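Side-chain contacts in histone-lysine N-methyltransferase family member SUVH9 (Arabidopsis thaliana, PDB 4NJ5), which lacks methyltransferase activity and may instead bind methylated DNA and recruit RNA polymerase V to chromatin in RNA-directed DNA methylation: residues A[26-31]-A[422-427]; A[322-325]-A[329-332]. One frame throughout, in Å; residues are numbered along the deposited sequence.

Contact 1. Residues A[26-31]-A[422-427]; sequences LRMFLM and EDWGDL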
loop_
_atom_site.group_PDB
_atom_site.type_symbol
_atom_site.label_atom_id
_atom_site.label_comp_id
_atom_site.label_asym_id
_atom_site.label_seq_id
_atom_site.Cartn_x
_atom_site.Cartn_y
_atom_site.Cartn_z
ATOM N N LEU A 26 -10.396 -10.014 -0.557
ATOM C CA LEU A 26 -10.804 -11.262 0.080
ATOM C C LEU A 26 -10.462 -11.258 1.570
ATOM O O LEU A 26 -11.314 -11.575 2.411
ATOM C CB LEU A 26 -10.134 -12.454 -0.604
ATOM C CG LEU A 26 -10.942 -13.739 -0.800
ATOM C CD1 LEU A 26 -9.986 -14.918 -0.907
ATOM C CD2 LEU A 26 -11.949 -13.965 0.320
ATOM N N ARG A 27 -9.215 -10.912 1.887
ATOM C CA ARG A 27 -8.806 -10.763 3.281
ATOM C C ARG A 27 -9.789 -9.882 4.034
ATOM O O ARG A 27 -10.333 -10.281 5.068
ATOM C CB ARG A 27 -7.419 -10.130 3.379
ATOM C CG ARG A 27 -6.259 -11.097 3.402
ATOM C CD ARG A 27 -5.022 -10.426 3.992
ATOM N NE ARG A 27 -4.840 -9.063 3.492
ATOM C CZ ARG A 27 -5.063 -7.964 4.209
ATOM N NH1 ARG A 27 -5.475 -8.061 5.467
ATOM N NH2 ARG A 27 -4.874 -6.767 3.665
ATOM N N MET A 28 -10.017 -8.685 3.500
ATOM C CA MET A 28 -10.903 -7.730 4.153
ATOM C C MET A 28 -12.306 -8.303 4.349
ATOM O O MET A 28 -12.953 -8.045 5.364
ATOM C CB MET A 28 -10.944 -6.411 3.376
ATOM C CG MET A 28 -9.645 -5.617 3.474
ATOM S SD MET A 28 -9.627 -4.144 2.436
ATOM C CE MET A 28 -11.011 -3.234 3.126
ATOM N N PHE A 29 -12.761 -9.099 3.388
ATOM C CA PHE A 29 -14.075 -9.721 3.485
ATOM C C PHE A 29 -14.148 -10.739 4.619
ATOM O O PHE A 29 -15.120 -10.766 5.374
ATOM C CB PHE A 29 -14.461 -10.394 2.170
ATOM C CG PHE A 29 -15.703 -11.233 2.268
ATOM C CD1 PHE A 29 -16.954 -10.636 2.317
ATOM C CD2 PHE A 29 -15.621 -12.617 2.316
ATOM C CE1 PHE A 29 -18.101 -11.400 2.411
ATOM C CE2 PHE A 29 -16.766 -13.392 2.411
ATOM C CZ PHE A 29 -18.008 -12.783 2.458
ATOM N N LEU A 30 -13.123 -11.581 4.718
ATOM C CA LEU A 30 -13.042 -12.574 5.785
ATOM C C LEU A 30 -13.013 -11.891 7.149
ATOM O O LEU A 30 -13.638 -12.362 8.127
ATOM C CB LEU A 30 -11.791 -13.430 5.609
ATOM C CG LEU A 30 -11.808 -14.297 4.355
ATOM C CD1 LEU A 30 -10.495 -15.041 4.180
ATOM C CD2 LEU A 30 -12.977 -15.273 4.418
ATOM N N MET A 31 -12.300 -10.767 7.206
ATOM C CA MET A 31 -12.272 -9.950 8.415
ATOM C C MET A 31 -13.645 -9.342 8.742
ATOM O O MET A 31 -14.050 -9.303 9.903
ATOM C CB MET A 31 -11.192 -8.864 8.320
ATOM C CG MET A 31 -9.827 -9.394 7.906
ATOM S SD MET A 31 -8.416 -8.615 8.704
ATOM C CE MET A 31 -8.096 -9.848 9.956
ATOM N N GLU A 422 -11.796 0.196 -10.097
ATOM C CA GLU A 422 -13.195 -0.075 -9.779
ATOM C C GLU A 422 -13.462 -1.521 -9.357
ATOM O O GLU A 422 -14.503 -1.823 -8.779
ATOM C CB GLU A 422 -14.120 0.379 -10.917
ATOM C CG GLU A 422 -14.311 1.890 -10.964
ATOM C CD GLU A 422 -15.245 2.348 -12.067
ATOM O OE1 GLU A 422 -15.794 1.489 -12.784
ATOM O OE2 GLU A 422 -15.429 3.575 -12.220
ATOM N N ASP A 423 -12.513 -2.406 -9.643
ATOM C CA ASP A 423 -12.632 -3.808 -9.244
ATOM C C ASP A 423 -12.234 -4.033 -7.785
ATOM O O ASP A 423 -12.236 -5.160 -7.298
ATOM C CB ASP A 423 -11.801 -4.708 -10.160
ATOM C CG ASP A 423 -12.378 -4.804 -11.555
ATOM O OD1 ASP A 423 -13.578 -4.483 -11.732
ATOM O OD2 ASP A 423 -11.641 -5.213 -12.475
ATOM N N TRP A 424 -11.883 -2.954 -7.096
ATOM C CA TRP A 424 -11.555 -3.017 -5.673
ATOM C C TRP A 424 -12.777 -3.455 -4.867
ATOM O O TRP A 424 -13.845 -2.849 -4.957
ATOM C CB TRP A 424 -11.042 -1.655 -5.199
ATOM C CG TRP A 424 -10.733 -1.576 -3.743
ATOM C CD1 TRP A 424 -11.348 -0.784 -2.819
ATOM C CD2 TRP A 424 -9.729 -2.315 -3.037
ATOM N NE1 TRP A 424 -10.790 -0.983 -1.579
ATOM C CE2 TRP A 424 -9.793 -1.917 -1.685
ATOM C CE3 TRP A 424 -8.782 -3.271 -3.414
ATOM C CZ2 TRP A 424 -8.948 -2.444 -0.708
ATOM C CZ3 TRP A 424 -7.944 -3.794 -2.445
ATOM C CH2 TRP A 424 -8.033 -3.379 -1.108
ATOM N N GLY A 425 -12.625 -4.531 -4.103
ATOM C CA GLY A 425 -13.732 -5.077 -3.338
ATOM C C GLY A 425 -14.504 -6.167 -4.066
ATOM O O GLY A 425 -15.372 -6.816 -3.481
ATOM N N ASP A 426 -14.191 -6.368 -5.344
ATOM C CA ASP A 426 -14.843 -7.402 -6.146
ATOM C C ASP A 426 -14.306 -8.780 -5.765
ATOM O O ASP A 426 -13.107 -9.029 -5.825
ATOM C CB ASP A 426 -14.642 -7.137 -7.646
ATOM C CG ASP A 426 -15.498 -8.040 -8.536
ATOM O OD1 ASP A 426 -15.626 -9.243 -8.241
ATOM O OD2 ASP A 426 -16.045 -7.541 -9.541
ATOM N N LEU A 427 -15.212 -9.673 -5.385
ATOM C CA LEU A 427 -14.849 -11.022 -4.973
ATOM C C LEU A 427 -15.475 -12.057 -5.893
ATOM O O LEU A 427 -15.548 -13.240 -5.549
ATOM C CB LEU A 427 -15.330 -11.273 -3.546
ATOM C CG LEU A 427 -14.858 -10.274 -2.494
ATOM C CD1 LEU A 427 -15.586 -10.513 -1.185
ATOM C CD2 LEU A 427 -13.361 -10.395 -2.313
#
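Leu-427 leaves a type II beta turn of the SET region and sets its two methyls against Leu-26 and Phe-29 of the N-terminal helix 8-35, a case of a long helix packing on a loop through a few apolar ends. The turn runs from Asp-423 to Asp-426, closed by Asp-426 N on Asp-423 O, and Gly-425 takes the positive-phi position where a side chain would clash with the preceding carbonyl. With its CG beside the backbone N (chi1 -55°), Leu-427 sends its fork at the helix. CD1 lies 3.5 Å from Phe-29 CG and meets the ring obliquely at its root, touching CB as well. The other branch, CD2, rests on helix backbone, 3.5 Å from Leu-26 N, while Leu-26 CB stands 4.2 Å from the same methyl. An alanine in place of Leu-427 would remove both methyls, which would probably leave a gap between helix and turn and set the Phe-29 ring freer to move. A short distance away, Met-28 and Trp-424 cross at about a right angle. Met-28 SD comes 3.6 Å from Trp-424 CZ2 in a Met-aromatic contact, the sulfur 62° off the normal of the six-membered ring. The indole is held at its polar side too, where Leu-330 O is the hydrogen-bond partner of NE1. Earlier residues of helix 8-35, Met-21, Asp-24 and Ser-25, also pack on Trp-424, Ser-25 OG bonds Gly-425 N, and Leu-26 reaches Met-57 of helix 46-60.

Contact 2. Residues A[322-325]-A[329-332]; sequences IAYD and TLIR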
loop_
_atom_site.group_PDB
_atom_site.type_symbol
_atom_site.label_atom_id
_atom_site.label_comp_id
_atom_site.label_asym_id
_atom_site.label_seq_id
_atom_site.Cartn_x
_atom_site.Cartn_y
_atom_site.Cartn_z
ATOM N N ILE A 322 -21.622 0.422 5.234
ATOM C CA ILE A 322 -20.649 1.351 5.791
ATOM C C ILE A 322 -19.374 1.298 4.957
ATOM O O ILE A 322 -18.839 0.224 4.697
ATOM C CB ILE A 322 -20.323 1.005 7.253
ATOM C CG1 ILE A 322 -21.586 1.053 8.111
ATOM C CG2 ILE A 322 -19.285 1.965 7.808
ATOM C CD1 ILE A 322 -22.083 2.455 8.389
ATOM N N ALA A 323 -18.896 2.465 4.537
ATOM C CA ALA A 323 -17.775 2.555 3.602
ATOM C C ALA A 323 -16.498 1.840 4.051
ATOM O O ALA A 323 -15.740 1.352 3.218
ATOM C CB ALA A 323 -17.477 4.009 3.278
ATOM N N TYR A 324 -16.255 1.775 5.357
ATOM C CA TYR A 324 -14.966 1.297 5.850
ATOM C C TYR A 324 -15.075 0.061 6.728
ATOM O O TYR A 324 -16.105 -0.170 7.363
ATOM C CB TYR A 324 -14.255 2.399 6.637
ATOM C CG TYR A 324 -14.402 3.777 6.043
ATOM C CD1 TYR A 324 -13.499 4.251 5.101
ATOM C CD2 TYR A 324 -15.439 4.611 6.432
ATOM C CE1 TYR A 324 -13.629 5.517 4.563
ATOM C CE2 TYR A 324 -15.579 5.877 5.900
ATOM C CZ TYR A 324 -14.671 6.327 4.968
ATOM O OH TYR A 324 -14.811 7.591 4.435
ATOM N N ASP A 325 -14.000 -0.725 6.767
ATOM C CA ASP A 325 -13.910 -1.842 7.701
ATOM C C ASP A 325 -13.496 -1.327 9.080
ATOM O O ASP A 325 -13.431 -0.115 9.293
ATOM C CB ASP A 325 -12.967 -2.952 7.187
ATOM C CG ASP A 325 -11.505 -2.505 7.056
ATOM O OD1 ASP A 325 -11.136 -1.401 7.513
ATOM O OD2 ASP A 325 -10.707 -3.291 6.501
ATOM N N THR A 329 -10.185 1.066 6.637
ATOM C CA THR A 329 -9.854 0.835 5.233
ATOM C C THR A 329 -11.094 0.854 4.344
ATOM O O THR A 329 -12.109 0.236 4.669
ATOM C CB THR A 329 -9.124 -0.517 5.058
ATOM O OG1 THR A 329 -8.031 -0.594 5.982
ATOM C CG2 THR A 329 -8.593 -0.670 3.643
ATOM N N LEU A 330 -11.010 1.568 3.225
ATOM C CA LEU A 330 -12.104 1.591 2.258
ATOM C C LEU A 330 -12.345 0.187 1.708
ATOM O O LEU A 330 -11.410 -0.483 1.274
ATOM C CB LEU A 330 -11.804 2.560 1.108
ATOM C CG LEU A 330 -12.930 2.706 0.073
ATOM C CD1 LEU A 330 -14.142 3.386 0.691
ATOM C CD2 LEU A 330 -12.467 3.461 -1.167
ATOM N N ILE A 331 -13.601 -0.252 1.731
ATOM C CA ILE A 331 -13.962 -1.578 1.238
ATOM C C ILE A 331 -14.150 -1.580 -0.281
ATOM O O ILE A 331 -13.563 -2.403 -0.986
ATOM C CB ILE A 331 -15.237 -2.108 1.928
ATOM C CG1 ILE A 331 -15.030 -2.187 3.445
ATOM C CG2 ILE A 331 -15.618 -3.472 1.367
ATOM C CD1 ILE A 331 -16.295 -2.494 4.233
ATOM N N ARG A 332 -14.968 -0.653 -0.774
ATOM C CA ARG A 332 -15.191 -0.479 -2.207
ATOM C C ARG A 332 -15.451 0.997 -2.520
ATOM O O ARG A 332 -15.807 1.760 -1.627
ATOM C CB ARG A 332 -16.379 -1.325 -2.673
ATOM C CG ARG A 332 -17.707 -0.984 -1.992
ATOM C CD ARG A 332 -18.808 -1.948 -2.421
ATOM N NE ARG A 332 -18.249 -3.224 -2.855
ATOM C CZ ARG A 332 -18.042 -4.271 -2.062
ATOM N NH1 ARG A 332 -18.359 -4.217 -0.777
ATOM N NH2 ARG A 332 -17.520 -5.378 -2.563
HETATM O O HOH W 1 -16.808 1.046 0.888
HETATM O O HOH W 2 -7.815 -3.437 6.876
#
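Ile-322 meets Ile-331 through its carbonyl: Ile-331 CD1 lies 3.8 Å from Ile-322 O, at the start of a short hairpin-like pairing in the Pre-SET region. At Ala-323 the carbonyl does the work. Its O accepts Ile-331 N at 3.1 Å in a nearly straight bond (168° at the hydrogen). It also receives a water 2.6 Å away, which in turn accepts from Arg-332 N, so the one oxygen holds Ile-331 directly and Arg-332 through the water. The methyl of Ala-323 lies over one face of the Tyr-324 ring, offset toward the rim, and approaches Leu-330 CD1. Tyr-324 forms with Leu-330 a single antiparallel bridge, a non-hydrogen-bonded pair with the CA atoms 4.6 Å apart. Its CA makes a CA-H...O contact of 3.3 Å to Thr-329 O, and its ring turns an edge to the Leu-330 backbone. Asp-325 closes the walk. Its N donates to Thr-329 O at 3.0 Å, completing the pair of backbone bonds that flank the bridge. The carboxylate folds back, CG lying between the backbone N and the carbonyl carbon (chi1 64°), so that OD1 takes Thr-329 N at 2.8 Å, met 36° out of the carboxylate plane. OD1 also accepts Asn-327 N, forming an Asx turn, while a second water links OD2 to Thr-329 OG1, whose hydroxyl also pairs with His-382 NE2. Two amide N-H groups and a water thus serve one buried carboxylate, an arrangement likely to stabilise its negative charge while tying the intervening turn to the side chain that begins it.

The two contacts, whose centres lie 10 Å apart, meet at Leu-330 and Met-28. The hydrogen bond between Trp-424 NE1 of contact 1 and Leu-330 O of contact 2, 3.0 Å long, joins the SET loop to the Pre-SET turn. Met-28 CE packs 3.3 Å from that same oxygen, and the Met-28 side chain further touches Asp-325 and Thr-329, so helix 8-35 leans on both regions at once. Contact 1 is remote from the annotated sites. Contact 2 reaches toward the triangular zinc cluster, the side chain of Ile-322 being about 6 Å from a zinc ion and about 5 Å from the side chains of Cys-308 and Cys-314.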